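Local coordinates for DUF2666 domain-containing protein (Pyrococcus furiosus, PDB 3V68) that is of uncharacterised function, contains two DUF2666 family regions and probably binds double-stranded DNA, at residues A[52-55]-A[56-60]; A[156-160]-A[161-165]. One frame throughout, in Å; residues are numbered along the deposited sequence.

Contact 1 of 2, residues A[52-55]-A[56-60]; sequences IDVN and GLLSI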
ATOM      1  N   ILE A  52     -10.420  -9.962  -9.438  1.00 16.22           N
ATOM      2  CA  ILE A  52     -10.009 -10.747  -8.274  1.00 15.98           C
ATOM      3  C   ILE A  52     -11.212 -10.957  -7.358  1.00 16.05           C
ATOM      4  O   ILE A  52     -11.944 -10.010  -7.057  1.00 16.31           O
ATOM      5  CB  ILE A  52      -8.844 -10.054  -7.488  1.00 15.55           C
ATOM      6  CG1 ILE A  52      -7.595  -9.902  -8.368  1.00 15.52           C
ATOM      7  CG2 ILE A  52      -8.496 -10.824  -6.198  1.00 15.51           C
ATOM      8  CD1 ILE A  52      -6.584  -8.867  -7.861  1.00 15.80           C
ATOM      9  N   ASP A  53     -11.425 -12.199  -6.935  1.00 16.15           N
ATOM     10  CA  ASP A  53     -12.464 -12.512  -5.961  1.00 16.39           C
ATOM     11  C   ASP A  53     -11.946 -12.092  -4.590  1.00 16.43           C
ATOM     12  O   ASP A  53     -11.321 -12.884  -3.884  1.00 15.96           O
ATOM     13  CB  ASP A  53     -12.780 -14.013  -5.995  1.00 16.34           C
ATOM     14  CG  ASP A  53     -13.876 -14.421  -5.008  1.00 17.34           C
ATOM     15  OD1 ASP A  53     -14.327 -13.592  -4.183  1.00 17.85           O
ATOM     16  OD2 ASP A  53     -14.284 -15.601  -5.051  1.00 17.55           O
ATOM     17  N   VAL A  54     -12.200 -10.835  -4.227  1.00 17.16           N
ATOM     18  CA  VAL A  54     -11.631 -10.257  -3.004  1.00 17.99           C
ATOM     19  C   VAL A  54     -12.200 -10.871  -1.723  1.00 18.30           C
ATOM     20  O   VAL A  54     -11.464 -11.090  -0.762  1.00 17.98           O
ATOM     21  CB  VAL A  54     -11.747  -8.715  -2.988  1.00 18.16           C
ATOM     22  CG1 VAL A  54     -11.210  -8.137  -1.677  1.00 18.49           C
ATOM     23  CG2 VAL A  54     -10.973  -8.134  -4.166  1.00 18.43           C
ATOM     24  N   ASN A  55     -13.498 -11.169  -1.720  1.00 19.15           N
ATOM     25  CA  ASN A  55     -14.098 -11.858  -0.579  1.00 20.13           C
ATOM     26  C   ASN A  55     -13.391 -13.182  -0.291  1.00 19.91           C
ATOM     27  O   ASN A  55     -13.046 -13.471   0.853  1.00 20.00           O
ATOM     28  CB  ASN A  55     -15.599 -12.071  -0.791  1.00 20.75           C
ATOM     29  CG  ASN A  55     -16.390 -10.775  -0.715  1.00 22.70           C
ATOM     30  OD1 ASN A  55     -17.095 -10.411  -1.656  1.00 25.78           O
ATOM     31  ND2 ASN A  55     -16.273 -10.069   0.408  1.00 25.63           N
ATOM     32  N   GLY A  56     -13.154 -13.961  -1.344  1.00 19.98           N
ATOM     33  CA  GLY A  56     -12.403 -15.205  -1.236  1.00 20.09           C
ATOM     34  C   GLY A  56     -10.974 -14.980  -0.780  1.00 20.44           C
ATOM     35  O   GLY A  56     -10.457 -15.719   0.058  1.00 20.41           O
ATOM     36  N   LEU A  57     -10.340 -13.945  -1.330  1.00 20.81           N
ATOM     37  CA  LEU A  57      -8.950 -13.625  -1.008  1.00 21.26           C
ATOM     38  C   LEU A  57      -8.754 -13.338   0.475  1.00 22.03           C
ATOM     39  O   LEU A  57      -7.866 -13.906   1.113  1.00 21.92           O
ATOM     40  CB  LEU A  57      -8.459 -12.442  -1.851  1.00 21.03           C
ATOM     41  CG  LEU A  57      -7.021 -11.958  -1.628  1.00 20.65           C
ATOM     42  CD1 LEU A  57      -5.993 -13.001  -2.063  1.00 19.81           C
ATOM     43  CD2 LEU A  57      -6.809 -10.646  -2.365  1.00 19.16           C
ATOM     44  N   LEU A  58      -9.598 -12.466   1.015  1.00 23.13           N
ATOM     45  CA  LEU A  58      -9.499 -12.061   2.415  1.00 24.48           C
ATOM     46  C   LEU A  58     -10.036 -13.124   3.378  1.00 25.12           C
ATOM     47  O   LEU A  58      -9.924 -12.979   4.598  1.00 25.57           O
ATOM     48  CB  LEU A  58     -10.194 -10.710   2.628  1.00 24.57           C
ATOM     49  CG  LEU A  58      -9.674  -9.527   1.795  1.00 25.40           C
ATOM     50  CD1 LEU A  58     -10.506  -8.278   2.052  1.00 26.31           C
ATOM     51  CD2 LEU A  58      -8.196  -9.251   2.051  1.00 26.55           C
ATOM     52  N   SER A  59     -10.606 -14.193   2.822  1.00 25.77           N
ATOM     53  CA  SER A  59     -11.073 -15.334   3.613  1.00 26.36           C
ATOM     54  C   SER A  59     -10.019 -16.436   3.741  1.00 26.67           C
ATOM     55  O   SER A  59     -10.240 -17.429   4.440  1.00 27.10           O
ATOM     56  CB  SER A  59     -12.367 -15.908   3.027  1.00 26.24           C
ATOM     57  OG  SER A  59     -13.420 -14.967   3.111  1.00 27.08           O
ATOM     58  N   ILE A  60      -8.882 -16.264   3.067  1.00 26.98           N
ATOM     59  CA  ILE A  60      -7.771 -17.218   3.160  1.00 27.20           C
ATOM     60  C   ILE A  60      -7.218 -17.218   4.582  1.00 27.56           C
ATOM     61  O   ILE A  60      -6.940 -16.157   5.151  1.00 27.75           O
ATOM     62  CB  ILE A  60      -6.642 -16.912   2.137  1.00 27.17           C
ATOM     63  CG1 ILE A  60      -7.145 -17.114   0.702  1.00 26.93           C
ATOM     64  CG2 ILE A  60      -5.407 -17.788   2.397  1.00 26.85           C
ATOM     65  CD1 ILE A  60      -6.177 -16.645  -0.369  1.00 26.57           C
TER
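Asp53 starts helix 54-58 as its N-cap: OD1 accepts the amide N of Gly56 at 3.1 Å in a nearly straight bond. The N-H meets OD1 from above the carboxylate plane, 64° out of it, rather than in that plane. With CG anti to the backbone N (chi1 -179°), OD1 comes within bonding distance of the Gly56 amide. Backbone bonds continue the turn, from Leu57 N to Asp53 O at 2.9 Å and from Leu58 N to Val54 O, also 2.9 Å. Four residues on from Asn55, the hydroxyl of Ser59 donates from OG to Asn55 O at 2.7 Å, tilted 29° from the carbonyl plane.

The apolar contacts are lighter. Val54 and Leu58 run alongside each other in the same direction, with Val54 CG1 3.8 Å from Leu58 CD1; Ile52 CG2 meets Leu57 CD2 obliquely at 4.2 Å.

This short capped helix rests on helix 91-110: Ile52 and Leu57 both touch Ala101, and Leu57 also packs on Val104 and on Ile82 of helix 76-83. Val54 faces Pro45 and Leu48 of the preceding loop, while the backbone of Asp53 pairs with Leu85.

Contact 2 of 2, residues A[156-160]-A[161-165]; sequences EKTPL and LDIAR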
ATOM      1  N   GLU A 156     -20.064   6.161 -14.441  1.00 29.78           N
ATOM      2  CA  GLU A 156     -20.648   4.825 -14.455  1.00 29.94           C
ATOM      3  C   GLU A 156     -19.853   3.912 -15.394  1.00 29.45           C
ATOM      4  O   GLU A 156     -19.925   2.685 -15.287  1.00 29.78           O
ATOM      5  CB  GLU A 156     -22.120   4.889 -14.886  1.00 30.21           C
ATOM      6  CG  GLU A 156     -23.033   5.697 -13.954  1.00 31.56           C
ATOM      7  CD  GLU A 156     -22.808   7.204 -14.041  1.00 33.44           C
ATOM      8  OE1 GLU A 156     -22.636   7.728 -15.165  1.00 34.10           O
ATOM      9  OE2 GLU A 156     -22.803   7.865 -12.980  1.00 34.62           O
ATOM     10  N   LYS A 157     -19.093   4.522 -16.304  1.00 28.84           N
ATOM     11  CA  LYS A 157     -18.291   3.789 -17.286  1.00 28.04           C
ATOM     12  C   LYS A 157     -16.809   3.697 -16.901  1.00 27.06           C
ATOM     13  O   LYS A 157     -15.995   3.188 -17.678  1.00 27.05           O
ATOM     14  CB  LYS A 157     -18.441   4.412 -18.684  1.00 28.48           C
ATOM     15  CG  LYS A 157     -19.886   4.648 -19.170  1.00 29.53           C
ATOM     16  CD  LYS A 157     -20.661   3.352 -19.421  1.00 31.40           C
ATOM     17  CE  LYS A 157     -21.589   3.005 -18.256  1.00 32.07           C
ATOM     18  NZ  LYS A 157     -22.230   1.668 -18.412  1.00 33.43           N
ATOM     19  N   THR A 158     -16.463   4.197 -15.715  1.00 25.74           N
ATOM     20  CA  THR A 158     -15.093   4.101 -15.210  1.00 24.30           C
ATOM     21  C   THR A 158     -14.811   2.677 -14.728  1.00 23.30           C
ATOM     22  O   THR A 158     -15.518   2.169 -13.858  1.00 23.27           O
ATOM     23  CB  THR A 158     -14.831   5.101 -14.056  1.00 24.26           C
ATOM     24  OG1 THR A 158     -15.203   6.422 -14.467  1.00 24.40           O
ATOM     25  CG2 THR A 158     -13.353   5.101 -13.651  1.00 24.15           C
ATOM     26  N   PRO A 159     -13.780   2.023 -15.296  1.00 22.34           N
ATOM     27  CA  PRO A 159     -13.395   0.700 -14.802  1.00 21.69           C
ATOM     28  C   PRO A 159     -12.943   0.785 -13.349  1.00 20.93           C
ATOM     29  O   PRO A 159     -12.140   1.661 -13.001  1.00 20.63           O
ATOM     30  CB  PRO A 159     -12.214   0.314 -15.700  1.00 21.70           C
ATOM     31  CG  PRO A 159     -12.326   1.191 -16.902  1.00 22.24           C
ATOM     32  CD  PRO A 159     -12.925   2.467 -16.411  1.00 22.37           C
ATOM     33  N   LEU A 160     -13.473  -0.099 -12.508  1.00 20.26           N
ATOM     34  CA  LEU A 160     -13.098  -0.139 -11.097  1.00 19.58           C
ATOM     35  C   LEU A 160     -11.605  -0.362 -10.923  1.00 18.88           C
ATOM     36  O   LEU A 160     -10.981   0.235 -10.048  1.00 18.34           O
ATOM     37  CB  LEU A 160     -13.892  -1.213 -10.346  1.00 19.99           C
ATOM     38  CG  LEU A 160     -15.058  -0.764  -9.450  1.00 21.22           C
ATOM     39  CD1 LEU A 160     -15.839   0.423 -10.014  1.00 21.43           C
ATOM     40  CD2 LEU A 160     -15.984  -1.930  -9.135  1.00 21.57           C
ATOM     41  N   LEU A 161     -11.036  -1.207 -11.780  1.00 18.10           N
ATOM     42  CA  LEU A 161      -9.609  -1.503 -11.738  1.00 17.63           C
ATOM     43  C   LEU A 161      -8.751  -0.263 -11.986  1.00 17.46           C
ATOM     44  O   LEU A 161      -7.614  -0.193 -11.521  1.00 17.07           O
ATOM     45  CB  LEU A 161      -9.249  -2.611 -12.736  1.00 17.90           C
ATOM     46  CG  LEU A 161      -7.998  -3.419 -12.386  1.00 18.67           C
ATOM     47  CD1 LEU A 161      -8.291  -4.412 -11.280  1.00 19.57           C
ATOM     48  CD2 LEU A 161      -7.460  -4.139 -13.604  1.00 19.45           C
ATOM     49  N   ASP A 162      -9.296   0.713 -12.707  1.00 17.22           N
ATOM     50  CA  ASP A 162      -8.563   1.947 -12.957  1.00 17.05           C
ATOM     51  C   ASP A 162      -8.526   2.836 -11.722  1.00 16.35           C
ATOM     52  O   ASP A 162      -7.528   3.515 -11.471  1.00 16.41           O
ATOM     53  CB  ASP A 162      -9.127   2.716 -14.146  1.00 17.45           C
ATOM     54  CG  ASP A 162      -8.167   3.775 -14.638  1.00 19.22           C
ATOM     55  OD1 ASP A 162      -6.944   3.513 -14.603  1.00 21.45           O
ATOM     56  OD2 ASP A 162      -8.629   4.863 -15.037  1.00 21.23           O
ATOM     57  N   ILE A 163      -9.614   2.819 -10.959  1.00 15.43           N
ATOM     58  CA  ILE A 163      -9.654   3.489  -9.664  1.00 14.51           C
ATOM     59  C   ILE A 163      -8.641   2.822  -8.733  1.00 14.06           C
ATOM     60  O   ILE A 163      -7.874   3.505  -8.051  1.00 13.98           O
ATOM     61  CB  ILE A 163     -11.075   3.490  -9.056  1.00 14.67           C
ATOM     62  CG1 ILE A 163     -12.062   4.156 -10.024  1.00 15.13           C
ATOM     63  CG2 ILE A 163     -11.081   4.202  -7.707  1.00 15.13           C
ATOM     64  CD1 ILE A 163     -13.516   3.952  -9.665  1.00 16.15           C
ATOM     65  N   ALA A 164      -8.618   1.489  -8.741  1.00 13.71           N
ATOM     66  CA  ALA A 164      -7.615   0.734  -7.988  1.00 13.51           C
ATOM     67  C   ALA A 164      -6.197   1.170  -8.348  1.00 13.65           C
ATOM     68  O   ALA A 164      -5.358   1.342  -7.464  1.00 13.62           O
ATOM     69  CB  ALA A 164      -7.779  -0.758  -8.218  1.00 13.67           C
ATOM     70  N   ARG A 165      -5.940   1.336  -9.646  1.00 13.55           N
ATOM     71  CA  ARG A 165      -4.620   1.747 -10.130  1.00 13.56           C
ATOM     72  C   ARG A 165      -4.227   3.118  -9.588  1.00 13.07           C
ATOM     73  O   ARG A 165      -3.103   3.302  -9.111  1.00 12.93           O
ATOM     74  CB  ARG A 165      -4.568   1.765 -11.661  1.00 13.82           C
ATOM     75  CG  ARG A 165      -3.160   1.938 -12.217  1.00 16.23           C
ATOM     76  CD  ARG A 165      -3.151   2.431 -13.660  1.00 19.91           C
ATOM     77  NE  ARG A 165      -4.047   3.564 -13.879  1.00 22.28           N
ATOM     78  CZ  ARG A 165      -3.785   4.829 -13.551  1.00 24.26           C
ATOM     79  NH1 ARG A 165      -2.638   5.167 -12.968  1.00 24.27           N
ATOM     80  NH2 ARG A 165      -4.687   5.767 -13.803  1.00 25.19           N
TER
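Pro159 O, at the N-cap position of helix 160-181, takes two amides of the first turn: Asp162 N at 3.0 Å and, more weakly, Ile163 N at 3.4 Å. The Asp162 N-H, three residues on, comes from above the carbonyl plane, 63° out of it, whereas the weak bond is the i to i+4 one. The next is regular, with Ala164 N 3.0 Å from Leu160 O and lying in the carbonyl plane.

The apolar contacts run along the same turn. Thr158 CG2 meets Ile163 CG1 at 4.0 Å, the two side chains crossing at about a right angle, while Thr158 OG1 turns to the amide of Asp155. Leu160 CD1 touches Ile163 CD1 at 4.2 Å.

One turn on, Arg165 grips Asp162 side-on in a salt bridge, NE and NH2 both donating to one oxygen: NE is 3.0 Å from Asp162 OD1 and NH2 3.3 Å from it. OD1 lies at the guanidinium edge, close to its plane; with Asp162 CG anti to the backbone N (chi1 -164°), its carboxylate is set beside Arg165. An alanine in place of Asp162 removes the carboxylate, and the guanidinium of Arg165, without its mate, would probably be set free to turn.

Glu50, from the loop before helix 54-58, accepts the amides of Leu160 and Leu161 at the helix start. Leu161 packs on Leu244 and Tyr247 of helix 241-248, whereas Asp162 and Ile163 touch Met152 of strand 146-153, placing this first turn between the C-terminal helix and an outermost strand of the sheet.

Contact 1 closes well before contact 2 opens, and each belongs to a different DUF2666 region, 3-118 and 134-251. Both are local helix starts: one begins the short helix 54-58, the other the long helix 160-181. Their centres are 19 Å apart and their nearest atoms about 6 Å, with no direct touch. The loop just before contact 1 bridges the gap: Leu48 packs on Val54 and also on Leu161 and Ala164, and Glu50 receives the first amides of the second helix. Strands 5-12 and 136-143, one from each family region, pair at the middle of the shared sheet, so the two regions are joined there as well as through this loop.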